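Local coordinates for protein adhesin (PDB 6VT2) that probably attaches the bacterium to host sialoglycans, binding sialylated glycan at two tandem SigLec-like modules, each followed by an atypical Rib domain, at residues A245-S248 and T249-L253; E354-R357 and A358-G362; F207-E210 and G211-Y214. One frame throughout, in Å; residues are numbered along the deposited sequence.

Interaction 1: residues A245-S248 and T249-L253. With SIA (N-acetyl-alpha-neuraminic acid), chain C; A2G (2-acetamido-2-deoxy-alpha-D-galactopyranose), chain B.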
loop_
_atom_site.group_PDB
_atom_site.type_symbol
_atom_site.label_atom_id
_atom_site.label_comp_id
_atom_site.label_asym_id
_atom_site.label_seq_id
_atom_site.Cartn_x
_atom_site.Cartn_y
_atom_site.Cartn_z
ATOM N N ALA A 245 35.743 1.907 12.467
ATOM C CA ALA A 245 35.502 0.551 12.926
ATOM C C ALA A 245 34.393 -0.122 12.127
ATOM O O ALA A 245 34.544 -1.293 11.724
ATOM C CB ALA A 245 35.152 0.565 14.414
ATOM N N ALA A 246 33.313 0.582 11.875
ATOM C CA ALA A 246 32.180 0.047 11.104
ATOM C C ALA A 246 32.653 -0.291 9.695
ATOM O O ALA A 246 32.318 -1.315 9.160
ATOM C CB ALA A 246 31.058 1.056 11.066
ATOM N N SER A 247 33.360 0.650 9.112
ATOM C CA SER A 247 33.831 0.527 7.728
ATOM C C SER A 247 34.765 -0.666 7.628
ATOM O O SER A 247 34.706 -1.363 6.686
ATOM C CB SER A 247 34.505 1.794 7.299
ATOM O OG SER A 247 35.034 1.649 6.027
ATOM N N SER A 248 35.645 -0.791 8.587
ATOM C CA SER A 248 36.586 -1.907 8.599
ATOM C C SER A 248 35.772 -3.193 8.570
ATOM O O SER A 248 36.177 -4.079 7.894
ATOM C CB SER A 248 37.501 -1.841 9.781
ATOM O OG SER A 248 38.342 -2.982 9.807
ATOM N N THR A 249 34.798 -3.342 9.445
ATOM C CA THR A 249 34.062 -4.614 9.539
ATOM C C THR A 249 33.306 -4.897 8.259
ATOM O O THR A 249 33.318 -6.035 7.737
ATOM C CB THR A 249 33.112 -4.623 10.713
ATOM O OG1 THR A 249 33.920 -4.356 11.847
ATOM C CG2 THR A 249 32.438 -6.000 10.910
ATOM N N TYR A 250 32.616 -3.871 7.773
ATOM C CA TYR A 250 31.914 -3.946 6.514
ATOM C C TYR A 250 32.833 -4.415 5.408
ATOM O O TYR A 250 32.476 -5.317 4.660
ATOM C CB TYR A 250 31.302 -2.599 6.188
ATOM C CG TYR A 250 30.675 -2.468 4.845
ATOM C CD1 TYR A 250 29.511 -3.110 4.519
ATOM C CD2 TYR A 250 31.273 -1.680 3.886
ATOM C CE1 TYR A 250 28.951 -2.952 3.308
ATOM C CE2 TYR A 250 30.705 -1.522 2.647
ATOM C CZ TYR A 250 29.564 -2.145 2.373
ATOM O OH TYR A 250 28.981 -1.965 1.134
ATOM N N ASN A 251 33.996 -3.780 5.248
ATOM C CA ASN A 251 34.882 -4.116 4.163
ATOM C C ASN A 251 35.486 -5.488 4.368
ATOM O O ASN A 251 35.719 -6.174 3.389
ATOM C CB ASN A 251 35.929 -3.016 4.016
ATOM C CG ASN A 251 35.335 -1.768 3.341
ATOM O OD1 ASN A 251 34.896 -1.820 2.209
ATOM N ND2 ASN A 251 35.325 -0.664 4.047
ATOM N N THR A 252 35.689 -5.921 5.615
ATOM C CA THR A 252 36.116 -7.297 5.874
ATOM C C THR A 252 35.085 -8.264 5.347
ATOM O O THR A 252 35.428 -9.239 4.670
ATOM C CB THR A 252 36.342 -7.514 7.352
ATOM O OG1 THR A 252 37.429 -6.679 7.793
ATOM C CG2 THR A 252 36.702 -8.966 7.657
ATOM N N LEU A 253 33.820 -8.016 5.625
ATOM C CA LEU A 253 32.833 -8.959 5.105
ATOM C C LEU A 253 32.776 -8.922 3.594
ATOM O O LEU A 253 32.660 -9.974 2.942
ATOM C CB LEU A 253 31.455 -8.678 5.683
ATOM C CG LEU A 253 30.469 -9.814 5.571
ATOM C CD1 LEU A 253 30.846 -10.840 6.607
ATOM C CD2 LEU A 253 29.033 -9.372 5.748
HETATM C C1 SIA C . 34.135 -7.788 16.144
HETATM C C2 SIA C . 35.705 -7.710 16.392
HETATM C C3 SIA C . 36.293 -8.936 17.106
HETATM C C4 SIA C . 36.154 -10.210 16.273
HETATM C C5 SIA C . 36.785 -10.027 14.888
HETATM C C6 SIA C . 36.275 -8.724 14.223
HETATM C C7 SIA C . 37.064 -8.321 12.962
HETATM C C8 SIA C . 36.692 -6.872 12.563
HETATM C C9 SIA C . 37.233 -6.508 11.186
HETATM C C10 SIA C . 37.365 -12.012 13.513
HETATM C C11 SIA C . 36.827 -13.168 12.663
HETATM N N5 SIA C . 36.443 -11.172 14.044
HETATM O O1A SIA C . 33.766 -7.302 15.037
HETATM O O1B SIA C . 33.433 -8.278 17.052
HETATM O O4 SIA C . 36.802 -11.338 16.888
HETATM O O6 SIA C . 36.398 -7.604 15.100
HETATM O O7 SIA C . 38.459 -8.479 13.185
HETATM O O8 SIA C . 35.278 -6.676 12.632
HETATM O O9 SIA C . 37.124 -5.096 10.986
HETATM O O10 SIA C . 38.565 -11.865 13.703
HETATM O O5 A2G B . 39.768 0.983 15.051
HETATM C C1 A2G B . 39.776 -0.166 14.199
HETATM O O1 A2G B . 38.841 0.024 13.129
HETATM C C2 A2G B . 39.416 -1.413 15.008
HETATM N N2 A2G B . 39.214 -2.463 14.017
HETATM C C3 A2G B . 38.107 -1.237 15.770
HETATM O O3 A2G B . 37.882 -2.343 16.652
HETATM C C4 A2G B . 38.193 0.027 16.608
HETATM O O4 A2G B . 39.244 -0.139 17.562
HETATM C C5 A2G B . 38.517 1.212 15.706
HETATM C C6 A2G B . 38.584 2.513 16.494
HETATM O O6 A2G B . 39.062 3.550 15.629
HETATM C C7 A2G B . 40.079 -3.476 13.987
HETATM O O7 A2G B . 41.013 -3.529 14.770
HETATM C C8 A2G B . 39.845 -4.538 12.951
#
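S247 presents its carbonyl O to the edge of the Y250 ring, near the ring plane, and the same oxygen lies close to the amide of N251. The Y250 ring turns outward from this turn of helix and meets F260 edge-to-face. The N251 amide folds back along the helix, and its ND2 reaches S247 O at 2.8 Å, a weak bond bent to 125°. The backbone N of N251 supplies the much straighter bond to that oxygen. At the next residue, S248 O is likewise held twice by one residue: T252 N and T252 OG1 arrive from opposite faces of the carbonyl plane, OG1 at 2.9 Å. All this lies on helix 244-255 of the second SigLec-like module, where A245, S248, T249 and T252 line one side of the glycan pocket. S248 OG stands anti to its own amide nitrogen (chi1 176°), which directs it to the glycerol tail of the sialic acid, 2.7 Å from SIA O9. T249 OG1, on the next residue, is hydrogen-bonded to SIA O8 at 2.8 Å, and either partner could donate in both bonds. T252 OG1 comes within 3.4 Å of SIA C9. Beside them the A245 methyl rests 3.7 Å from A2G C5. T298 OG1 and the carbonyls of K296 and G294 also hydrogen-bond the sialic acid.

Interaction 2: residues E354-R357 and A358-G362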
loop_
_atom_site.group_PDB
_atom_site.type_symbol
_atom_site.label_atom_id
_atom_site.label_comp_id
_atom_site.label_asym_id
_atom_site.label_seq_id
_atom_site.Cartn_x
_atom_site.Cartn_y
_atom_site.Cartn_z
ATOM N N GLU A 354 28.731 -48.209 5.628
ATOM C CA GLU A 354 27.670 -48.231 4.624
ATOM C C GLU A 354 26.311 -48.002 5.267
ATOM O O GLU A 354 25.444 -47.318 4.708
ATOM C CB GLU A 354 27.688 -49.558 3.856
ATOM C CG GLU A 354 26.493 -49.802 2.986
ATOM C CD GLU A 354 26.239 -48.661 2.019
ATOM O OE1 GLU A 354 25.069 -48.532 1.565
ATOM O OE2 GLU A 354 27.204 -47.913 1.699
ATOM N N LYS A 355 26.094 -48.583 6.426
ATOM C CA LYS A 355 24.815 -48.405 7.082
ATOM C C LYS A 355 24.653 -46.987 7.584
ATOM O O LYS A 355 23.540 -46.439 7.545
ATOM C CB LYS A 355 24.676 -49.361 8.237
ATOM C CG LYS A 355 24.574 -50.848 7.824
ATOM C CD LYS A 355 24.396 -51.761 9.010
ATOM C CE LYS A 355 24.364 -53.158 8.559
ATOM N NZ LYS A 355 24.073 -54.137 9.682
ATOM N N VAL A 356 25.750 -46.405 8.090
ATOM C CA VAL A 356 25.674 -45.017 8.537
ATOM C C VAL A 356 25.446 -44.091 7.350
ATOM O O VAL A 356 24.583 -43.200 7.411
ATOM C CB VAL A 356 26.934 -44.627 9.317
ATOM C CG1 VAL A 356 26.938 -43.160 9.551
ATOM C CG2 VAL A 356 27.039 -45.358 10.590
ATOM N N ARG A 357 26.103 -44.382 6.233
ATOM C CA ARG A 357 25.931 -43.598 5.019
ATOM C C ARG A 357 24.483 -43.639 4.575
ATOM O O ARG A 357 23.847 -42.586 4.347
ATOM C CB ARG A 357 26.863 -44.155 3.944
ATOM C CG ARG A 357 26.852 -43.357 2.609
ATOM C CD ARG A 357 27.219 -44.257 1.435
ATOM N NE ARG A 357 26.206 -45.289 1.217
ATOM C CZ ARG A 357 24.963 -45.079 0.771
ATOM N NH1 ARG A 357 24.542 -43.857 0.450
ATOM N NH2 ARG A 357 24.128 -46.106 0.654
ATOM N N ALA A 358 23.959 -44.855 4.449
ATOM C CA ALA A 358 22.590 -45.038 3.976
ATOM C C ALA A 358 21.592 -44.334 4.876
ATOM O O ALA A 358 20.567 -43.854 4.400
ATOM C CB ALA A 358 22.239 -46.523 3.888
ATOM N N ALA A 359 21.842 -44.313 6.183
ATOM C CA ALA A 359 20.917 -43.724 7.135
ATOM C C ALA A 359 20.931 -42.209 7.096
ATOM O O ALA A 359 20.075 -41.573 7.740
ATOM C CB ALA A 359 21.249 -44.186 8.550
ATOM N N ASN A 360 21.892 -41.638 6.404
ATOM C CA ASN A 360 22.077 -40.213 6.498
ATOM C C ASN A 360 22.020 -39.505 5.167
ATOM O O ASN A 360 22.140 -38.276 5.146
ATOM C CB ASN A 360 23.380 -39.886 7.196
ATOM C CG ASN A 360 23.232 -40.046 8.640
ATOM O OD1 ASN A 360 22.598 -39.228 9.244
ATOM N ND2 ASN A 360 23.680 -41.193 9.197
ATOM N N THR A 361 21.828 -40.210 4.060
ATOM C CA THR A 361 21.587 -39.504 2.809
ATOM C C THR A 361 20.315 -38.655 2.931
ATOM O O THR A 361 19.307 -39.071 3.510
ATOM C CB THR A 361 21.501 -40.488 1.651
ATOM O OG1 THR A 361 20.567 -41.522 1.949
ATOM C CG2 THR A 361 22.865 -41.147 1.413
ATOM N N GLY A 362 20.392 -37.399 2.467
ATOM C CA GLY A 362 19.294 -36.480 2.653
ATOM C C GLY A 362 19.257 -35.768 3.981
ATOM O O GLY A 362 18.454 -34.839 4.137
#
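The carbonyl O of V356 is gripped from the following turn by two nitrogens, N360 ND2 at 2.8 Å and, weakly, A359 N at 3.2 Å; A359 N gives its better bond to K355 O. The side-chain bond is nearly straight (160°), and the oxygen lies close to the plane of the N360 amide. V356 and N360 run side by side, with V356 CG1 3.8 Å from N360 ND2. The other end of that amide, N360 OD1, accepts from N330 N and N363 ND2, so the buried group is fixed at both ends near the close of helix 346-360 in the second atypical Rib domain. On the exposed side, R357 holds E354 side-on: NH2 meets E354 OE1 and NE meets E354 OE2, each at 2.8 Å and both on syn sides of the carboxylate. A bend at chi3 (66°) turns the guanidinium back over the helix, where one face lies on A358 CA. Its NH1 comes 3.3 Å from T361 CG2. R357 O accepts from N360 N and, weakly, from T361 N. With two parallel bonds, the salt bridge should hold the guanidinium against rotation and largely balance the two opposite charges on this exposed surface.

Interaction 3: residues F207-E210 and G211-Y214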
loop_
_atom_site.group_PDB
_atom_site.type_symbol
_atom_site.label_atom_id
_atom_site.label_comp_id
_atom_site.label_asym_id
_atom_site.label_seq_id
_atom_site.Cartn_x
_atom_site.Cartn_y
_atom_site.Cartn_z
ATOM N N PHE A 207 16.279 0.763 13.170
ATOM C CA PHE A 207 16.838 -0.532 12.741
ATOM C C PHE A 207 16.129 -1.588 13.560
ATOM O O PHE A 207 16.389 -1.750 14.765
ATOM C CB PHE A 207 18.350 -0.557 12.909
ATOM C CG PHE A 207 18.977 -1.898 12.622
ATOM C CD1 PHE A 207 18.520 -2.692 11.603
ATOM C CD2 PHE A 207 20.039 -2.324 13.381
ATOM C CE1 PHE A 207 19.117 -3.891 11.341
ATOM C CE2 PHE A 207 20.626 -3.575 13.140
ATOM C CZ PHE A 207 20.172 -4.327 12.127
ATOM N N VAL A 208 15.210 -2.293 12.913
ATOM C CA VAL A 208 14.395 -3.265 13.627
ATOM C C VAL A 208 15.236 -4.383 14.250
ATOM O O VAL A 208 14.905 -4.913 15.317
ATOM C CB VAL A 208 13.358 -3.827 12.649
ATOM C CG1 VAL A 208 12.572 -4.924 13.322
ATOM C CG2 VAL A 208 12.469 -2.762 12.122
ATOM N N ASP A 209 16.315 -4.787 13.594
ATOM C CA ASP A 209 17.101 -5.931 14.029
ATOM C C ASP A 209 18.293 -5.540 14.901
ATOM O O ASP A 209 19.258 -6.296 15.022
ATOM C CB ASP A 209 17.496 -6.710 12.768
ATOM C CG ASP A 209 16.290 -7.265 12.049
ATOM O OD1 ASP A 209 15.592 -8.123 12.642
ATOM O OD2 ASP A 209 15.953 -6.797 10.932
ATOM N N GLU A 210 18.241 -4.366 15.532
ATOM C CA GLU A 210 19.303 -3.963 16.424
ATOM C C GLU A 210 19.556 -5.037 17.448
ATOM O O GLU A 210 18.612 -5.540 18.057
ATOM C CB GLU A 210 18.912 -2.652 17.108
ATOM C CG GLU A 210 19.978 -2.202 18.036
ATOM C CD GLU A 210 19.628 -0.895 18.784
ATOM O OE1 GLU A 210 18.514 -0.352 18.572
ATOM O OE2 GLU A 210 20.496 -0.449 19.527
ATOM N N GLY A 211 20.831 -5.405 17.601
ATOM C CA GLY A 211 21.244 -6.406 18.569
ATOM C C GLY A 211 21.154 -7.832 18.089
ATOM O O GLY A 211 21.488 -8.743 18.849
ATOM N N ARG A 212 20.642 -8.065 16.887
ATOM C CA ARG A 212 20.427 -9.410 16.424
ATOM C C ARG A 212 21.745 -10.070 16.036
ATOM O O ARG A 212 22.604 -9.475 15.386
ATOM C CB ARG A 212 19.508 -9.396 15.207
ATOM C CG ARG A 212 19.145 -10.740 14.665
ATOM C CD ARG A 212 17.853 -10.623 13.891
ATOM N NE ARG A 212 17.533 -11.878 13.252
ATOM C CZ ARG A 212 16.677 -12.013 12.270
ATOM N NH1 ARG A 212 16.018 -10.943 11.835
ATOM N NH2 ARG A 212 16.481 -13.202 11.729
ATOM N N ASP A 213 21.840 -11.353 16.341
ATOM C CA ASP A 213 22.950 -12.172 15.913
ATOM C C ASP A 213 22.449 -13.057 14.792
ATOM O O ASP A 213 21.528 -13.851 14.981
ATOM C CB ASP A 213 23.460 -13.039 17.051
ATOM C CG ASP A 213 24.334 -12.288 18.001
ATOM O OD1 ASP A 213 24.652 -11.104 17.729
ATOM O OD2 ASP A 213 24.698 -12.886 19.027
ATOM N N TYR A 214 23.022 -12.903 13.631
ATOM C CA TYR A 214 22.713 -13.756 12.495
ATOM C C TYR A 214 23.727 -14.855 12.393
ATOM O O TYR A 214 24.923 -14.580 12.318
ATOM C CB TYR A 214 22.686 -12.916 11.233
ATOM C CG TYR A 214 21.627 -11.874 11.173
ATOM C CD1 TYR A 214 20.405 -12.126 10.591
ATOM C CD2 TYR A 214 21.897 -10.579 11.623
ATOM C CE1 TYR A 214 19.478 -11.083 10.475
ATOM C CE2 TYR A 214 20.947 -9.566 11.511
ATOM C CZ TYR A 214 19.750 -9.854 10.983
ATOM O OH TYR A 214 18.808 -8.862 10.844
#
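D209 and R212 lie side by side and point the same way, with their carboxylate and guanidinium planes 56° apart. The salt bridge is a single contact: D209 OD1 sits in the guanidinium plane, at its edge, 3.0 Å from R212 NH1, while the nitrogen approaches from above the carboxylate plane. R212 reaches that far because its chain is extended from CG to NE. Its guanidinium lies against the Y214 ring, with Y214 CE1 3.4 Å above the guanidinium centre, and R212 CG rests over the rim of one ring face. D209 crosses Y214 at about a right angle, bringing the phenol OH to 3.2 Å from D209 CB. D209 OD2 and Y214 OH turn to other partners, H227 ND1 and E225 O. The backbone is set by two overlapping beta turns, type I from F207 to E210 and type II from D209 to R212. The second is closed by R212 N to D209 O at 2.9 Å, with G211 taking its positive-phi position. The F207 ring has D209 C and E210 N over one face, offset toward its rim, and stacks with F228. The segment thus links strand 206-207, the edge of one sheet, to strand 213-217, the edge of the other, with strand 222-229 bonded to D209 and Y214 and strand 314-321 pairing alongside G211, R212 and Y214.

How the interactions relate
Along the chain interaction 3 comes first, then interaction 1, then interaction 2. Interactions 3 and 1 belong to the second SigLec-like module, with centres about 17 Å apart and nearest atoms about 9 Å apart. Interaction 3 connects edge strands of the module's two sheets, whereas interaction 1 is on helix 244-255, between strands 235-239 and 259-261, and faces the glycan. Interaction 2 stands on helix 346-360 of the atypical Rib domain that follows, its centre about 42 Å from that of interaction 1 and about 38 Å from that of interaction 3. This glycan pocket thus belongs to the second SigLec-like module, while the helix of the following Rib domain lies well away from it.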